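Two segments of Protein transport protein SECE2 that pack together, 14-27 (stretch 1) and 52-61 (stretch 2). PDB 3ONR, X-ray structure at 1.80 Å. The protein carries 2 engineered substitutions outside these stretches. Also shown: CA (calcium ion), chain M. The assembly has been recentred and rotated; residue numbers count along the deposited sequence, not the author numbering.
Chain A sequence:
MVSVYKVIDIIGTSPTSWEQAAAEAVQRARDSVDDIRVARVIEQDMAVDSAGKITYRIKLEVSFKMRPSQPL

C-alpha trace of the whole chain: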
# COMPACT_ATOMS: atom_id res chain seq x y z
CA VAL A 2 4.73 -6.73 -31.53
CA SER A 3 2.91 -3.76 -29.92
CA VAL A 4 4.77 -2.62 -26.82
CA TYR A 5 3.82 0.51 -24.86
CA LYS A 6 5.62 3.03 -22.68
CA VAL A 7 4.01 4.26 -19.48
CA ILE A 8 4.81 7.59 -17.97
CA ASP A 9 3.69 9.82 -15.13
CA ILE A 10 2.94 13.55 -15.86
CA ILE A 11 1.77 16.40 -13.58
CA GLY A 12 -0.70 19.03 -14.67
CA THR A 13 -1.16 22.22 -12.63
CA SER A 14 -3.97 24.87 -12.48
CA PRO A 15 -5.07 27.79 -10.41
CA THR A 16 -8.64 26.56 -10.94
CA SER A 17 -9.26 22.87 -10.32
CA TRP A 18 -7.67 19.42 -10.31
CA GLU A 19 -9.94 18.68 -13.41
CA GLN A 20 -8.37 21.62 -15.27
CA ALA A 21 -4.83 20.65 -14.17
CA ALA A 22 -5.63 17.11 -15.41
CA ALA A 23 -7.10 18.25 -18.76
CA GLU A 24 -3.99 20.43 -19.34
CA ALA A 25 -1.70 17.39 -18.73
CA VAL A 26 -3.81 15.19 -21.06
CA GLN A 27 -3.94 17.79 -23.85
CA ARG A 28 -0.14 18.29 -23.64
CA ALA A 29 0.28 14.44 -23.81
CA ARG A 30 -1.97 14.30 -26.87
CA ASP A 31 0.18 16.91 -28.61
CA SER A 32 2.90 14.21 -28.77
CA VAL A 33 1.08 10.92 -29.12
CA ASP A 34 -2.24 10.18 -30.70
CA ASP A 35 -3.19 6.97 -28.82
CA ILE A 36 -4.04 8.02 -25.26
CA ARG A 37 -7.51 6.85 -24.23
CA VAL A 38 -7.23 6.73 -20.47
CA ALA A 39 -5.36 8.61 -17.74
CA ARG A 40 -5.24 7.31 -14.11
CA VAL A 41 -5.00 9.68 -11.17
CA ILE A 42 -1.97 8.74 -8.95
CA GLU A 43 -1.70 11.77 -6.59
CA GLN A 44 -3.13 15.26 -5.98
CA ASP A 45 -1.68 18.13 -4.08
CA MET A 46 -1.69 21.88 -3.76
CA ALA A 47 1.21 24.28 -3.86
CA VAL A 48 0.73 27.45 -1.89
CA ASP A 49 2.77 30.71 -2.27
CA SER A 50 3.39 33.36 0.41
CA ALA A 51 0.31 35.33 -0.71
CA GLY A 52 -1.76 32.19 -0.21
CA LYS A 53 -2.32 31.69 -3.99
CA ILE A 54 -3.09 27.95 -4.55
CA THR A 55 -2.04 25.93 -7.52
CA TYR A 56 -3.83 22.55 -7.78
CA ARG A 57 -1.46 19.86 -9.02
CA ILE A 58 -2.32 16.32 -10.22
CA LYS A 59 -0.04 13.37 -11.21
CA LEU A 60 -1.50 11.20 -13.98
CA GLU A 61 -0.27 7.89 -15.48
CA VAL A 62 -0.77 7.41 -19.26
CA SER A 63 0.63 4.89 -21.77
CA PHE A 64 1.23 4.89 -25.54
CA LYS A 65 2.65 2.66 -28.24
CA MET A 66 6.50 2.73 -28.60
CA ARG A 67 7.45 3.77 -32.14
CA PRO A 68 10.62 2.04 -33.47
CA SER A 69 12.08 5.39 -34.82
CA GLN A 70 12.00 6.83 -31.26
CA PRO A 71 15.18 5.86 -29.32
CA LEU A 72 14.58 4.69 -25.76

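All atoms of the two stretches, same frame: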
# COMPACT_ATOMS: atom_id res chain seq x y z
N SER A 14 -2.85 23.95 -12.14
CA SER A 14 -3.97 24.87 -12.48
C SER A 14 -4.30 25.71 -11.30
O SER A 14 -4.38 25.20 -10.21
CB SER A 14 -5.25 24.06 -12.72
OG SER A 14 -6.33 24.89 -13.16
N PRO A 15 -4.60 26.99 -11.53
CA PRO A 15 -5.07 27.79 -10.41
C PRO A 15 -6.55 27.47 -10.10
O PRO A 15 -7.10 27.90 -9.09
CB PRO A 15 -4.91 29.24 -10.92
CG PRO A 15 -4.91 29.10 -12.48
CD PRO A 15 -4.47 27.74 -12.80
N THR A 16 -7.20 26.71 -10.98
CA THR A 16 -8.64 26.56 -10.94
C THR A 16 -9.12 25.30 -10.22
O THR A 16 -9.86 25.37 -9.21
CB THR A 16 -9.17 26.56 -12.37
OG1 THR A 16 -8.70 27.74 -13.04
CG2 THR A 16 -10.72 26.53 -12.44
N SER A 17 -8.73 24.14 -10.74
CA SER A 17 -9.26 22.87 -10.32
C SER A 17 -8.31 21.75 -10.63
O SER A 17 -7.48 21.87 -11.56
CB SER A 17 -10.60 22.52 -11.00
OG SER A 17 -10.48 22.42 -12.42
N TRP A 18 -8.46 20.63 -9.94
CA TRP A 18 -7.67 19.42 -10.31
C TRP A 18 -8.15 18.92 -11.70
O TRP A 18 -7.34 18.38 -12.49
CB TRP A 18 -7.84 18.32 -9.25
CG TRP A 18 -6.94 18.59 -8.06
CD1 TRP A 18 -5.57 18.70 -8.08
CD2 TRP A 18 -7.34 18.76 -6.72
NE1 TRP A 18 -5.09 18.95 -6.81
CE2 TRP A 18 -6.16 19.01 -5.96
CE3 TRP A 18 -8.60 18.80 -6.07
CZ2 TRP A 18 -6.19 19.28 -4.60
CZ3 TRP A 18 -8.61 19.06 -4.66
CH2 TRP A 18 -7.40 19.24 -3.96
N GLU A 19 -9.45 19.07 -12.01
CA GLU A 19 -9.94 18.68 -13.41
C GLU A 19 -9.22 19.46 -14.50
O GLU A 19 -8.84 18.89 -15.55
CB GLU A 19 -11.44 19.00 -13.53
CG GLU A 19 -12.34 17.91 -12.83
CD GLU A 19 -12.53 18.19 -11.33
OE1 GLU A 19 -11.95 19.17 -10.83
OE2 GLU A 19 -13.35 17.47 -10.69
N GLN A 20 -9.05 20.77 -14.29
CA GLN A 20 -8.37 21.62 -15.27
C GLN A 20 -6.86 21.28 -15.37
O GLN A 20 -6.29 21.22 -16.45
CB GLN A 20 -8.51 23.10 -14.90
CG GLN A 20 -7.90 23.98 -16.07
CD GLN A 20 -7.81 25.40 -15.66
OE1 GLN A 20 -6.77 25.86 -15.18
NE2 GLN A 20 -8.90 26.12 -15.86
N ALA A 21 -6.23 21.09 -14.22
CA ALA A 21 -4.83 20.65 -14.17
C ALA A 21 -4.71 19.32 -14.95
O ALA A 21 -3.82 19.18 -15.83
CB ALA A 21 -4.40 20.48 -12.71
N ALA A 22 -5.65 18.42 -14.70
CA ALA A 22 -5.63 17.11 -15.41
C ALA A 22 -5.85 17.26 -16.92
O ALA A 22 -5.15 16.59 -17.69
CB ALA A 22 -6.69 16.15 -14.82
N ALA A 23 -6.83 18.07 -17.33
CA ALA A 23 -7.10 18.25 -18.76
C ALA A 23 -5.91 18.88 -19.45
O ALA A 23 -5.61 18.52 -20.61
CB ALA A 23 -8.35 19.09 -19.01
N GLU A 24 -5.20 19.76 -18.75
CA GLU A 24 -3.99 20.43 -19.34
C GLU A 24 -2.92 19.37 -19.61
O GLU A 24 -2.33 19.41 -20.68
CB GLU A 24 -3.40 21.47 -18.38
CG GLU A 24 -4.30 22.70 -18.12
CD GLU A 24 -4.38 23.66 -19.22
OE1 GLU A 24 -5.06 24.69 -19.01
OE2 GLU A 24 -3.75 23.43 -20.28
N ALA A 25 -2.68 18.52 -18.61
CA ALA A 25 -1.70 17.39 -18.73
C ALA A 25 -2.11 16.48 -19.89
O ALA A 25 -1.28 16.18 -20.76
CB ALA A 25 -1.60 16.59 -17.46
N VAL A 26 -3.36 16.02 -19.89
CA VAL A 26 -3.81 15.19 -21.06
C VAL A 26 -3.68 15.86 -22.40
O VAL A 26 -3.16 15.24 -23.35
CB VAL A 26 -5.27 14.70 -20.88
CG1 VAL A 26 -5.78 14.08 -22.17
CG2 VAL A 26 -5.37 13.77 -19.64
N GLN A 27 -4.09 17.11 -22.53
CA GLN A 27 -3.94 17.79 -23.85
C GLN A 27 -2.49 17.91 -24.34
O GLN A 27 -2.18 17.64 -25.53
CB GLN A 27 -4.63 19.12 -23.79
CG GLN A 27 -6.19 18.98 -23.95
CD GLN A 27 -6.63 17.86 -24.97
OE1 GLN A 27 -6.25 17.87 -26.16
NE2 GLN A 27 -7.41 16.88 -24.46
N GLY A 52 -0.68 33.16 -0.29
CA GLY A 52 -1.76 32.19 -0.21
C GLY A 52 -2.39 31.79 -1.55
O GLY A 52 -3.47 31.19 -1.54
N LYS A 53 -1.78 32.13 -2.68
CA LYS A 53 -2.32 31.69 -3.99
C LYS A 53 -2.01 30.17 -4.16
O LYS A 53 -0.86 29.77 -4.12
CB LYS A 53 -1.71 32.52 -5.14
CG LYS A 53 -1.65 31.80 -6.53
CD LYS A 53 -0.53 32.39 -7.46
CE LYS A 53 -0.38 31.65 -8.81
NZ LYS A 53 -1.72 31.19 -9.34
N ILE A 54 -3.07 29.39 -4.37
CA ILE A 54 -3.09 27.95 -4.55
C ILE A 54 -2.96 27.53 -6.01
O ILE A 54 -3.59 28.10 -6.94
CB ILE A 54 -4.41 27.42 -3.97
CG1 ILE A 54 -4.41 27.68 -2.46
CG2 ILE A 54 -4.60 25.93 -4.18
CD1 ILE A 54 -5.73 27.38 -1.79
N THR A 55 -2.10 26.54 -6.23
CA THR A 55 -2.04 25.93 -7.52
C THR A 55 -2.45 24.50 -7.21
O THR A 55 -1.81 23.87 -6.38
CB THR A 55 -0.59 25.98 -8.09
OG1 THR A 55 -0.25 27.34 -8.30
CG2 THR A 55 -0.49 25.22 -9.39
N TYR A 56 -3.46 23.99 -7.90
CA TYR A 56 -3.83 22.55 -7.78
C TYR A 56 -2.95 21.72 -8.71
O TYR A 56 -2.74 22.08 -9.88
CB TYR A 56 -5.29 22.36 -8.17
CG TYR A 56 -6.17 23.18 -7.27
CD1 TYR A 56 -6.54 24.50 -7.62
CD2 TYR A 56 -6.59 22.64 -6.04
CE1 TYR A 56 -7.34 25.30 -6.76
CE2 TYR A 56 -7.41 23.45 -5.18
CZ TYR A 56 -7.75 24.76 -5.56
OH TYR A 56 -8.48 25.55 -4.67
N ARG A 57 -2.39 20.63 -8.19
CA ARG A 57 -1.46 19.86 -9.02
C ARG A 57 -1.90 18.38 -9.01
O ARG A 57 -2.39 17.87 -8.00
CB ARG A 57 -0.03 19.94 -8.48
CG ARG A 57 0.48 21.41 -8.28
CD ARG A 57 2.01 21.48 -8.05
NE ARG A 57 2.40 20.81 -6.81
CZ ARG A 57 3.59 20.92 -6.22
NH1 ARG A 57 4.53 21.72 -6.76
NH2 ARG A 57 3.83 20.21 -5.10
N ILE A 58 -1.80 17.70 -10.16
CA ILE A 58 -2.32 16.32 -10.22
C ILE A 58 -1.39 15.45 -11.09
O ILE A 58 -1.00 15.90 -12.15
CB ILE A 58 -3.78 16.26 -10.70
CG1 ILE A 58 -4.34 14.83 -10.67
CG2 ILE A 58 -3.90 16.81 -12.17
CD1 ILE A 58 -5.90 14.86 -10.75
N LYS A 59 -0.98 14.29 -10.54
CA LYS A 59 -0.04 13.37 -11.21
C LYS A 59 -0.95 12.32 -11.84
O LYS A 59 -1.80 11.68 -11.13
CB LYS A 59 0.92 12.72 -10.18
CG LYS A 59 1.88 11.74 -10.86
CD LYS A 59 3.13 11.55 -10.03
CE LYS A 59 2.88 10.77 -8.80
NZ LYS A 59 4.24 10.46 -8.13
N LEU A 60 -0.74 12.12 -13.14
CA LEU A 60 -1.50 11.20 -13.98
C LEU A 60 -0.56 10.14 -14.60
O LEU A 60 0.55 10.44 -14.94
CB LEU A 60 -2.12 11.91 -15.15
CG LEU A 60 -3.09 13.10 -14.81
CD1 LEU A 60 -3.55 13.75 -16.06
CD2 LEU A 60 -4.31 12.54 -14.03
N GLU A 61 -1.08 8.94 -14.77
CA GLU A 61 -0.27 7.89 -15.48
C GLU A 61 -0.97 7.66 -16.83
O GLU A 61 -2.19 7.42 -16.86
CB GLU A 61 -0.28 6.62 -14.63
CG GLU A 61 0.53 5.47 -15.22
CD GLU A 61 0.37 4.13 -14.46
OE1 GLU A 61 0.25 3.09 -15.12
OE2 GLU A 61 0.42 4.07 -13.22
CA CA M . -13.02 19.12 -8.66
O HOH W 1 -6.05 29.24 -7.15
O HOH W 2 -14.31 20.88 -9.60
O HOH W 3 -11.68 17.37 -7.90

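The helix 18-27 lies across the strand 54-61 at 52°, the axes approaching to 7.2 Å. Such closeness is possible because the helix turns small residues to the strand: the CA-to-CB bonds of Ala 21 and Ala 25 point toward it, and Ala 22 meets it sideways. A methyl is only a low bump, so the larger strand side chains fill the space between the backbones.

Ile 58 points toward the helix, and its CG2 settles among Trp 18, Ala 21 and Ala 22, 3.7 Å from Ala 21 CB and 3.5 Å from Ala 22 N; the branched side chain thus reaches the helix backbone itself. Leu 60, two residues on and also pointing toward the helix, serves the next turn. Its CD1 lies 3.7 Å from Ala 25 CB, 4.0 Å from Val 26 CG2 and 3.6 Å from Ala 22 O. The intervening Lys 59 points away and makes no contact, as strand alternation requires.

At the start of the helix the filling is aromatic. Tyr 56, the residue most covered by the other stretch, turns its edge toward the face of Trp 18, with ring planes at 79° and Tyr 56 CD2 3.7 Å from Trp 18 CE2. Tyr 56 CB also sits over the five-membered ring, 3.8 Å from its centroid. The far side of the tyrosine ring follows the turn before the helix, with CE1 3.5 Å from Pro 15 O.

Backbone pairing fixes this end. Tyr 56 N donates to Ser 14 O at 2.8 Å, and Ser 14 N donates weakly to Tyr 56 O at 2.9 Å, an antiparallel bridge. Ser 17 then caps the helix, its OG accepting from Gln 20 N at 2.9 Å. At the exposed margin, a water donates to both Pro 15 O (2.6 Å) and Ile 54 O (2.7 Å), bridging the stretches.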